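Local atomic coordinates of cell division GTPase FtsZ, diverged (Clostridium botulinum C, PDB entry 3V3T), a protein that is a diverged member of the tubulin/FtsZ family of GTPases, pairing a Rossmann-like N-terminal domain with a C-terminal domain of the TubZ type. Residues I7-G13 against Y30-N36; M209-V214 against A284-Q290; T244-I250 against G266-F272. The protein carries 1 engineered substitution. Residue numbers count along the deposited sequence, not the author numbering.

Contact 1 (I7-G13 against Y30-N36)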
loop_
_atom_site.group_PDB
_atom_site.type_symbol
_atom_site.label_atom_id
_atom_site.label_comp_id
_atom_site.label_asym_id
_atom_site.label_seq_id
_atom_site.Cartn_x
_atom_site.Cartn_y
_atom_site.Cartn_z
ATOM N N ILE A 7 9.953 0.275 10.021
ATOM C CA ILE A 7 9.264 0.830 8.881
ATOM C C ILE A 7 9.200 2.330 9.012
ATOM O O ILE A 7 8.917 2.854 10.098
ATOM C CB ILE A 7 7.824 0.312 8.787
ATOM C CG1 ILE A 7 7.816 -1.155 8.363
ATOM C CG2 ILE A 7 7.030 1.137 7.776
ATOM C CD1 ILE A 7 6.486 -1.840 8.580
ATOM N N VAL A 8 9.467 3.023 7.910
ATOM C CA VAL A 8 9.170 4.453 7.836
ATOM C C VAL A 8 8.288 4.700 6.639
ATOM O O VAL A 8 8.585 4.237 5.538
ATOM C CB VAL A 8 10.433 5.328 7.716
ATOM C CG1 VAL A 8 11.310 4.851 6.574
ATOM C CG2 VAL A 8 10.041 6.786 7.511
ATOM N N PHE A 9 7.187 5.410 6.864
ATOM C CA PHE A 9 6.292 5.806 5.787
ATOM C C PHE A 9 6.660 7.190 5.271
ATOM O O PHE A 9 6.978 8.106 6.044
ATOM C CB PHE A 9 4.837 5.823 6.268
ATOM C CG PHE A 9 4.255 4.455 6.485
ATOM C CD1 PHE A 9 3.764 3.721 5.417
ATOM C CD2 PHE A 9 4.201 3.906 7.748
ATOM C CE1 PHE A 9 3.243 2.466 5.601
ATOM C CE2 PHE A 9 3.666 2.646 7.941
ATOM C CZ PHE A 9 3.188 1.928 6.866
ATOM N N ALA A 10 6.597 7.342 3.960
ATOM C CA ALA A 10 6.749 8.647 3.357
ATOM C C ALA A 10 5.510 8.962 2.541
ATOM O O ALA A 10 5.508 8.816 1.318
ATOM C CB ALA A 10 7.988 8.686 2.490
ATOM N N PRO A 11 4.434 9.375 3.220
ATOM C CA PRO A 11 3.251 9.840 2.489
ATOM C C PRO A 11 3.601 11.126 1.757
ATOM O O PRO A 11 4.349 11.960 2.284
ATOM C CB PRO A 11 2.232 10.105 3.593
ATOM C CG PRO A 11 3.060 10.363 4.810
ATOM C CD PRO A 11 4.305 9.541 4.677
ATOM N N ILE A 12 3.086 11.266 0.541
ATOM C CA ILE A 12 3.366 12.426 -0.285
ATOM C C ILE A 12 2.050 12.960 -0.821
ATOM O O ILE A 12 1.339 12.267 -1.560
ATOM C CB ILE A 12 4.312 12.067 -1.463
ATOM C CG1 ILE A 12 5.699 11.687 -0.923
ATOM C CG2 ILE A 12 4.397 13.223 -2.470
ATOM C CD1 ILE A 12 6.695 11.345 -1.975
ATOM N N GLY A 13 1.721 14.191 -0.439
ATOM C CA GLY A 13 0.452 14.788 -0.820
ATOM C C GLY A 13 -0.644 14.575 0.213
ATOM O O GLY A 13 -0.443 13.912 1.234
ATOM N N TYR A 30 4.849 3.011 14.301
ATOM C CA TYR A 30 5.483 3.252 13.003
ATOM C C TYR A 30 6.182 4.617 12.973
ATOM O O TYR A 30 5.845 5.520 13.742
ATOM C CB TYR A 30 4.452 3.184 11.868
ATOM C CG TYR A 30 3.625 1.929 11.886
ATOM C CD1 TYR A 30 4.084 0.763 11.292
ATOM C CD2 TYR A 30 2.377 1.907 12.506
ATOM C CE1 TYR A 30 3.334 -0.391 11.330
ATOM C CE2 TYR A 30 1.621 0.760 12.540
ATOM C CZ TYR A 30 2.105 -0.380 11.960
ATOM O OH TYR A 30 1.349 -1.518 11.997
ATOM N N ASN A 31 7.152 4.755 12.077
ATOM C CA ASN A 31 7.783 6.042 11.801
ATOM C C ASN A 31 7.226 6.643 10.513
ATOM O O ASN A 31 6.791 5.913 9.618
ATOM C CB ASN A 31 9.288 5.869 11.650
ATOM C CG ASN A 31 9.918 5.135 12.816
ATOM O OD1 ASN A 31 10.004 5.661 13.928
ATOM N ND2 ASN A 31 10.384 3.921 12.561
ATOM N N ALA A 32 7.269 7.969 10.400
ATOM C CA ALA A 32 6.650 8.647 9.269
ATOM C C ALA A 32 7.251 10.025 9.068
ATOM O O ALA A 32 7.507 10.743 10.023
ATOM C CB ALA A 32 5.115 8.764 9.473
ATOM N N LEU A 33 7.464 10.382 7.808
ATOM C CA LEU A 33 7.833 11.733 7.423
ATOM C C LEU A 33 6.794 12.190 6.417
ATOM O O LEU A 33 6.767 11.714 5.278
ATOM C CB LEU A 33 9.213 11.749 6.767
ATOM C CG LEU A 33 9.644 13.133 6.263
ATOM C CD1 LEU A 33 9.898 14.081 7.429
ATOM C CD2 LEU A 33 10.890 13.040 5.396
ATOM N N PHE A 34 5.906 13.084 6.830
ATOM C CA PHE A 34 4.865 13.530 5.910
ATOM C C PHE A 34 5.413 14.607 4.988
ATOM O O PHE A 34 5.969 15.603 5.441
ATOM C CB PHE A 34 3.663 14.052 6.664
ATOM C CG PHE A 34 2.970 13.015 7.508
ATOM C CD1 PHE A 34 1.725 12.524 7.142
ATOM C CD2 PHE A 34 3.538 12.569 8.683
ATOM C CE1 PHE A 34 1.075 11.601 7.931
ATOM C CE2 PHE A 34 2.897 11.651 9.476
ATOM C CZ PHE A 34 1.662 11.157 9.098
ATOM N N ILE A 35 5.250 14.397 3.693
ATOM C CA ILE A 35 5.816 15.294 2.705
ATOM C C ILE A 35 4.691 15.907 1.903
ATOM O O ILE A 35 3.769 15.200 1.479
ATOM C CB ILE A 35 6.748 14.514 1.760
ATOM C CG1 ILE A 35 7.979 14.022 2.530
ATOM C CG2 ILE A 35 7.149 15.362 0.569
ATOM C CD1 ILE A 35 8.498 12.655 2.060
ATOM N N ASN A 36 4.752 17.220 1.692
ATOM C CA ASN A 36 3.670 17.903 0.992
ATOM C C ASN A 36 4.056 19.298 0.481
ATOM O O ASN A 36 4.892 19.980 1.071
ATOM C CB ASN A 36 2.449 18.004 1.920
ATOM C CG ASN A 36 1.122 18.012 1.165
ATOM O OD1 ASN A 36 1.030 18.479 0.028
ATOM N ND2 ASN A 36 0.083 17.489 1.807
HETATM O O HOH W 1 1.721 13.839 3.131
#
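On the Phe9 and Ala32 face of this parallel strand pair, the methyl of Ala32 is a low bump (Phe9 CB to Ala32 CB 4.4 Å), and the ring of Phe9 turns its edge to the face of Tyr30 in an offset T-shaped stack, centroids 5.8 Å apart. Farther along, the compact ring of Pro11 meets that of Phe34, CG to CD1 3.4 Å, and Val20 and Leu23 of helix 14-26 pack on these rings. The short side chain of Ala10 lets Ile35 extend beside it (Ala10 CB to Ile35 CD1 4.0 Å), by helix 75-85, whose Ile82 and Ile78 they respectively touch.

The backbones zip together through Phe9 N to Asn31 O (2.8 Å), Leu33 N to Phe9 O (2.9 Å), Ile35 N to Pro11 O (3.0 Å) and Gly13 N to Ile35 O (3.0 Å). Pro11 has no amide hydrogen to give, so Leu33 O rests against its CD at 3.3 Å. Asn31 suits the strand's start, since both its N and its ND2 donate to Ile7 O (3.3 and 3.1 Å). Gly13, with a positive phi few other residues tolerate, occupies the N-cap position of helix 14-26. Because nearly all is buried, the chemistry implies a division of tasks: many peptide groups pair across the strands, with the Pro11 step as the gap, while mostly apolar side chains fill the space between sheet and helices.

Contact 2 (M209-V214 against A284-Q290)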
loop_
_atom_site.group_PDB
_atom_site.type_symbol
_atom_site.label_atom_id
_atom_site.label_comp_id
_atom_site.label_asym_id
_atom_site.label_seq_id
_atom_site.Cartn_x
_atom_site.Cartn_y
_atom_site.Cartn_z
ATOM N N MET A 209 8.857 -8.963 0.358
ATOM C CA MET A 209 8.539 -9.613 -0.914
ATOM C C MET A 209 8.085 -8.573 -1.930
ATOM O O MET A 209 7.291 -7.695 -1.615
ATOM C CB MET A 209 7.449 -10.668 -0.741
ATOM C CG MET A 209 6.947 -11.244 -2.052
ATOM S SD MET A 209 8.226 -12.113 -2.986
ATOM C CE MET A 209 8.674 -13.429 -1.872
ATOM N N LYS A 210 8.597 -8.679 -3.152
ATOM C CA LYS A 210 8.344 -7.673 -4.165
ATOM C C LYS A 210 7.075 -7.980 -4.945
ATOM O O LYS A 210 6.530 -9.074 -4.854
ATOM C CB LYS A 210 9.522 -7.570 -5.125
ATOM C CG LYS A 210 10.873 -7.463 -4.446
ATOM C CD LYS A 210 10.939 -6.262 -3.535
ATOM C CE LYS A 210 12.343 -6.142 -2.971
ATOM N NZ LYS A 210 13.348 -6.631 -3.968
ATOM N N LYS A 211 6.636 -6.996 -5.724
ATOM C CA LYS A 211 5.375 -7.053 -6.441
ATOM C C LYS A 211 4.238 -6.802 -5.473
ATOM O O LYS A 211 4.403 -6.124 -4.443
ATOM C CB LYS A 211 5.220 -8.398 -7.156
ATOM C CG LYS A 211 6.215 -8.544 -8.315
ATOM C CD LYS A 211 6.736 -9.969 -8.461
ATOM C CE LYS A 211 5.822 -10.845 -9.287
ATOM N NZ LYS A 211 6.287 -12.274 -9.252
ATOM N N SER A 212 3.088 -7.377 -5.777
ATOM C CA SER A 212 1.873 -6.946 -5.130
ATOM C C SER A 212 1.481 -7.768 -3.925
ATOM O O SER A 212 1.531 -8.992 -3.923
ATOM C CB SER A 212 0.720 -6.877 -6.133
ATOM O OG SER A 212 0.399 -5.531 -6.375
ATOM N N ASN A 213 1.058 -7.040 -2.909
ATOM C CA ASN A 213 0.624 -7.651 -1.684
ATOM C C ASN A 213 -0.877 -7.363 -1.470
ATOM O O ASN A 213 -1.376 -6.286 -1.794
ATOM C CB ASN A 213 1.516 -7.165 -0.525
ATOM C CG ASN A 213 2.989 -7.633 -0.662
ATOM O OD1 ASN A 213 3.414 -8.164 -1.706
ATOM N ND2 ASN A 213 3.769 -7.424 0.401
ATOM N N VAL A 214 -1.607 -8.364 -0.979
ATOM C CA VAL A 214 -3.023 -8.180 -0.655
ATOM C C VAL A 214 -3.289 -8.772 0.749
ATOM O O VAL A 214 -2.807 -9.856 1.076
ATOM C CB VAL A 214 -3.955 -8.813 -1.725
ATOM C CG1 VAL A 214 -5.383 -8.943 -1.205
ATOM C CG2 VAL A 214 -3.942 -7.975 -2.989
ATOM N N ALA A 284 -1.234 -12.254 1.186
ATOM C CA ALA A 284 -0.679 -12.824 -0.033
ATOM C C ALA A 284 0.290 -11.830 -0.668
ATOM O O ALA A 284 -0.086 -10.695 -0.947
ATOM C CB ALA A 284 -1.795 -13.182 -1.006
ATOM N N THR A 285 1.533 -12.252 -0.888
ATOM C CA THR A 285 2.559 -11.347 -1.400
ATOM C C THR A 285 3.173 -11.892 -2.682
ATOM O O THR A 285 3.164 -13.088 -2.918
ATOM C CB THR A 285 3.690 -11.152 -0.360
ATOM O OG1 THR A 285 4.381 -12.393 -0.172
ATOM C CG2 THR A 285 3.114 -10.701 0.981
ATOM N N GLY A 286 3.716 -11.014 -3.511
ATOM C CA GLY A 286 4.340 -11.436 -4.750
ATOM C C GLY A 286 3.338 -11.667 -5.868
ATOM O O GLY A 286 3.643 -12.334 -6.848
ATOM N N ILE A 287 2.137 -11.119 -5.720
ATOM C CA ILE A 287 1.121 -11.235 -6.756
ATOM C C ILE A 287 1.494 -10.365 -7.942
ATOM O O ILE A 287 1.950 -9.228 -7.769
ATOM C CB ILE A 287 -0.257 -10.773 -6.222
ATOM C CG1 ILE A 287 -0.768 -11.730 -5.150
ATOM C CG2 ILE A 287 -1.267 -10.665 -7.347
ATOM C CD1 ILE A 287 -1.975 -11.197 -4.364
ATOM N N GLU A 288 1.291 -10.862 -9.155
ATOM C CA GLU A 288 1.536 -10.005 -10.314
ATOM C C GLU A 288 0.773 -8.697 -10.131
ATOM O O GLU A 288 -0.400 -8.715 -9.792
ATOM C CB GLU A 288 1.115 -10.689 -11.610
ATOM C CG GLU A 288 2.058 -10.417 -12.758
ATOM C CD GLU A 288 3.470 -10.886 -12.461
ATOM O OE1 GLU A 288 3.623 -11.988 -11.886
ATOM O OE2 GLU A 288 4.427 -10.148 -12.790
ATOM N N PRO A 289 1.446 -7.558 -10.341
ATOM C CA PRO A 289 0.826 -6.225 -10.235
ATOM C C PRO A 289 -0.439 -6.087 -11.099
ATOM O O PRO A 289 -0.458 -6.529 -12.255
ATOM C CB PRO A 289 1.935 -5.286 -10.729
ATOM C CG PRO A 289 3.210 -6.056 -10.433
ATOM C CD PRO A 289 2.883 -7.488 -10.665
ATOM N N GLN A 290 -1.471 -5.451 -10.540
ATOM C CA GLN A 290 -2.823 -5.481 -11.117
ATOM C C GLN A 290 -3.002 -4.579 -12.348
ATOM O O GLN A 290 -3.804 -3.635 -12.343
ATOM C CB GLN A 290 -3.864 -5.149 -10.034
ATOM C CG GLN A 290 -3.789 -6.078 -8.783
ATOM C CD GLN A 290 -2.938 -5.496 -7.656
ATOM O OE1 GLN A 290 -1.810 -5.074 -7.888
ATOM N NE2 GLN A 290 -3.491 -5.445 -6.430
HETATM O O HOH W 2 -1.657 -4.786 -4.124
#
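Met209 leads in, its CG 3.4 Å from Thr285 OG1, whose hydroxyl bonds to the backbone of Phe247 in the next strand. Lys210 turns its side chain away but brings its carbonyl to Gly286, O to CA 3.2 Å, a CA-H...O contact. A CB on Gly286 would crowd Met209 CG and, at phi 82° and psi 18°, jam against Thr285 O, which calls for glycine. The backbone sets Lys211 CB 3.4 Å from Ile287 O, and the extended reach of the side chain brings NZ to Glu288 OE1 in a long salt bridge (3.8 Å).

Ser212 pairs fully with Ile287, N to O 2.9 Å and O to Ile287 N 2.8 Å. Its small hydroxyl fits beside Gln290, OG donating to OE1 at 2.7 Å, and water 2 joins Ser212 OG, Asn213 O and Gln290 NE2. This holds Gln290, at the N-cap position of helix 291-306, to the strand. Asn213 OD1 accepts a weak bond from Gly286 N (3.4 Å). Val214, a beta-branched residue at home in a strand, exchanges bonds with Ala284, N to O 2.8 Å and O to Ala284 N 2.9 Å, and packs CG2 on Ile287 CD1 at 4.0 Å.

Between these two antiparallel hydrogen-bonded pairs the register slips by one, since Gly286 and Ile287 both face Ser212: a G1 beta bulge, with its characteristic glycine, in the sheet of the TubZ-type C-terminal domain.

Contact 3 (T244-I250 against G266-F272)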
loop_
_atom_site.group_PDB
_atom_site.type_symbol
_atom_site.label_atom_id
_atom_site.label_comp_id
_atom_site.label_asym_id
_atom_site.label_seq_id
_atom_site.Cartn_x
_atom_site.Cartn_y
_atom_site.Cartn_z
ATOM N N THR A 244 -1.552 -17.080 -8.619
ATOM C CA THR A 244 -0.360 -17.460 -7.875
ATOM C C THR A 244 0.143 -16.291 -7.068
ATOM O O THR A 244 0.003 -15.136 -7.475
ATOM C CB THR A 244 0.778 -17.915 -8.805
ATOM O OG1 THR A 244 1.202 -16.808 -9.607
ATOM C CG2 THR A 244 0.319 -19.044 -9.704
ATOM N N CYS A 245 0.721 -16.589 -5.912
ATOM C CA CYS A 245 1.501 -15.598 -5.196
ATOM C C CYS A 245 2.815 -16.232 -4.782
ATOM O O CYS A 245 3.075 -17.393 -5.075
ATOM C CB CYS A 245 0.748 -15.043 -3.985
ATOM S SG CYS A 245 0.280 -16.269 -2.787
ATOM N N GLU A 246 3.645 -15.467 -4.095
ATOM C CA GLU A 246 4.971 -15.948 -3.741
ATOM C C GLU A 246 4.972 -16.496 -2.309
ATOM O O GLU A 246 5.089 -17.698 -2.103
ATOM C CB GLU A 246 5.989 -14.813 -3.932
ATOM C CG GLU A 246 7.232 -15.200 -4.725
ATOM C CD GLU A 246 6.924 -15.825 -6.078
ATOM O OE1 GLU A 246 5.926 -15.439 -6.715
ATOM O OE2 GLU A 246 7.689 -16.706 -6.505
ATOM N N PHE A 247 4.847 -15.618 -1.321
ATOM C CA PHE A 247 4.726 -16.056 0.066
ATOM C C PHE A 247 3.332 -15.710 0.575
ATOM O O PHE A 247 2.818 -14.628 0.299
ATOM C CB PHE A 247 5.742 -15.364 0.969
ATOM C CG PHE A 247 7.170 -15.665 0.637
ATOM C CD1 PHE A 247 7.506 -16.748 -0.152
ATOM C CD2 PHE A 247 8.185 -14.864 1.133
ATOM C CE1 PHE A 247 8.828 -17.030 -0.444
ATOM C CE2 PHE A 247 9.506 -15.139 0.846
ATOM C CZ PHE A 247 9.829 -16.225 0.057
ATOM N N MET A 248 2.727 -16.640 1.309
ATOM C CA MET A 248 1.434 -16.406 1.921
ATOM C C MET A 248 1.527 -16.531 3.434
ATOM O O MET A 248 2.177 -17.434 3.948
ATOM C CB MET A 248 0.410 -17.390 1.370
ATOM C CG MET A 248 -0.967 -17.230 1.945
ATOM S SD MET A 248 -2.139 -18.395 1.195
ATOM C CE MET A 248 -2.299 -17.709 -0.436
ATOM N N GLY A 249 0.914 -15.591 4.145
ATOM C CA GLY A 249 0.855 -15.656 5.593
ATOM C C GLY A 249 -0.565 -15.903 6.055
ATOM O O GLY A 249 -1.502 -15.251 5.586
ATOM N N ILE A 250 -0.733 -16.854 6.968
ATOM C CA ILE A 250 -2.058 -17.231 7.436
ATOM C C ILE A 250 -2.094 -17.254 8.956
ATOM O O ILE A 250 -1.384 -18.031 9.581
ATOM C CB ILE A 250 -2.451 -18.627 6.905
ATOM C CG1 ILE A 250 -2.541 -18.612 5.377
ATOM C CG2 ILE A 250 -3.778 -19.097 7.504
ATOM C CD1 ILE A 250 -2.656 -19.989 4.775
ATOM N N GLY A 266 -5.019 -17.857 -4.083
ATOM C CA GLY A 266 -3.843 -17.969 -4.924
ATOM C C GLY A 266 -2.912 -19.025 -4.360
ATOM O O GLY A 266 -2.899 -19.272 -3.154
ATOM N N TYR A 267 -2.150 -19.670 -5.233
ATOM C CA TYR A 267 -1.245 -20.730 -4.807
ATOM C C TYR A 267 0.160 -20.167 -4.567
ATOM O O TYR A 267 0.799 -19.659 -5.485
ATOM C CB TYR A 267 -1.259 -21.860 -5.838
ATOM C CG TYR A 267 -2.568 -22.619 -5.803
ATOM C CD1 TYR A 267 -2.742 -23.703 -4.947
ATOM C CD2 TYR A 267 -3.640 -22.234 -6.591
ATOM C CE1 TYR A 267 -3.946 -24.384 -4.888
ATOM C CE2 TYR A 267 -4.846 -22.911 -6.542
ATOM C CZ TYR A 267 -4.994 -23.984 -5.690
ATOM O OH TYR A 267 -6.194 -24.656 -5.634
ATOM N N PRO A 268 0.633 -20.222 -3.318
ATOM C CA PRO A 268 1.950 -19.659 -2.987
ATOM C C PRO A 268 3.040 -20.706 -3.181
ATOM O O PRO A 268 2.719 -21.884 -3.272
ATOM C CB PRO A 268 1.809 -19.334 -1.506
ATOM C CG PRO A 268 0.904 -20.451 -1.000
ATOM C CD PRO A 268 -0.044 -20.780 -2.138
ATOM N N ARG A 269 4.299 -20.289 -3.264
ATOM C CA ARG A 269 5.379 -21.268 -3.304
ATOM C C ARG A 269 5.872 -21.515 -1.883
ATOM O O ARG A 269 6.608 -22.454 -1.623
ATOM C CB ARG A 269 6.513 -20.835 -4.238
ATOM C CG ARG A 269 7.217 -19.584 -3.818
ATOM C CD ARG A 269 8.360 -19.288 -4.759
ATOM N NE ARG A 269 9.640 -19.351 -4.068
ATOM C CZ ARG A 269 10.291 -18.295 -3.590
ATOM N NH1 ARG A 269 9.790 -17.073 -3.743
ATOM N NH2 ARG A 269 11.452 -18.463 -2.968
ATOM N N ARG A 270 5.427 -20.673 -0.962
ATOM C CA ARG A 270 5.767 -20.844 0.440
ATOM C C ARG A 270 4.732 -20.231 1.370
ATOM O O ARG A 270 4.266 -19.103 1.155
ATOM C CB ARG A 270 7.116 -20.206 0.736
ATOM C CG ARG A 270 7.480 -20.301 2.189
ATOM C CD ARG A 270 8.930 -20.604 2.325
ATOM N NE ARG A 270 9.752 -19.597 1.663
ATOM C CZ ARG A 270 11.045 -19.765 1.409
ATOM N NH1 ARG A 270 11.638 -20.903 1.760
ATOM N NH2 ARG A 270 11.746 -18.813 0.807
ATOM N N THR A 271 4.408 -20.961 2.428
ATOM C CA THR A 271 3.404 -20.513 3.388
ATOM C C THR A 271 3.972 -20.478 4.805
ATOM O O THR A 271 4.720 -21.368 5.196
ATOM C CB THR A 271 2.183 -21.458 3.381
ATOM O OG1 THR A 271 1.616 -21.491 2.066
ATOM C CG2 THR A 271 1.141 -20.975 4.359
ATOM N N PHE A 272 3.626 -19.436 5.555
ATOM C CA PHE A 272 3.873 -19.389 6.988
ATOM C C PHE A 272 2.503 -19.384 7.651
ATOM O O PHE A 272 1.689 -18.495 7.385
ATOM C CB PHE A 272 4.626 -18.110 7.395
ATOM C CG PHE A 272 5.724 -17.708 6.448
ATOM C CD1 PHE A 272 6.838 -18.497 6.281
ATOM C CD2 PHE A 272 5.642 -16.530 5.738
ATOM C CE1 PHE A 272 7.841 -18.124 5.412
ATOM C CE2 PHE A 272 6.641 -16.151 4.870
ATOM C CZ PHE A 272 7.745 -16.953 4.708
#
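A single carbonyl, that of Glu246, receives two consecutive amides, Arg269 N at 2.9 Å and Arg270 N at 3.2 Å, just before both chains enter their strands. The acidic Glu246 side chain suits this place: OE2 forms a salt bridge with Arg269 NH1, a weak hydrogen bond of 3.5 Å. Phe247 CE1 lies over the guanidinium of Arg269, 3.4 Å from NH1, while the edge of Phe272 points at the Phe247 ring face, centroids 5.7 Å apart. From Phe247 and Arg270 on, the strands run parallel, with Met248 N to Arg270 O and Phe272 N to Met248 O both 2.9 Å. Pro268, apolar and rigid, meets Met248, CB to CB 3.7 Å.

The segments begin the two strands of a beta-alpha-beta unit, 247-252 and 270-275, joined by helix 258-265. This helix packs against Met248 and Pro268, helix 200-208 meets Phe247 and Phe272, and strand 281-287 flanks 247-252, where Glu246 and Phe247 make a classic beta bulge opposite Thr285; 270-275 is an edge strand of the sheet.

How the contacts relate
From the N terminus, contact 1 comes first and closes a short loop of 16 residues, mostly helix 14-26, within the GTPase domain. The chain then passes through strands 91-97, 122-129 and 160-165 before 209-214 opens contact 2. Contact 3 opens and closes inside the long loop of contact 2, around helix 258-265, and only then does 284-290 return to close the outer one. Contacts 2 and 3 touch: Thr285 O lies 2.7 Å from Glu246 N, and strands 281-287 and 247-252 are neighbours. Contact 1 lies across the chain's centre, about 21 Å and 29 Å from them between centres, yet one continuous sheet reaches all three.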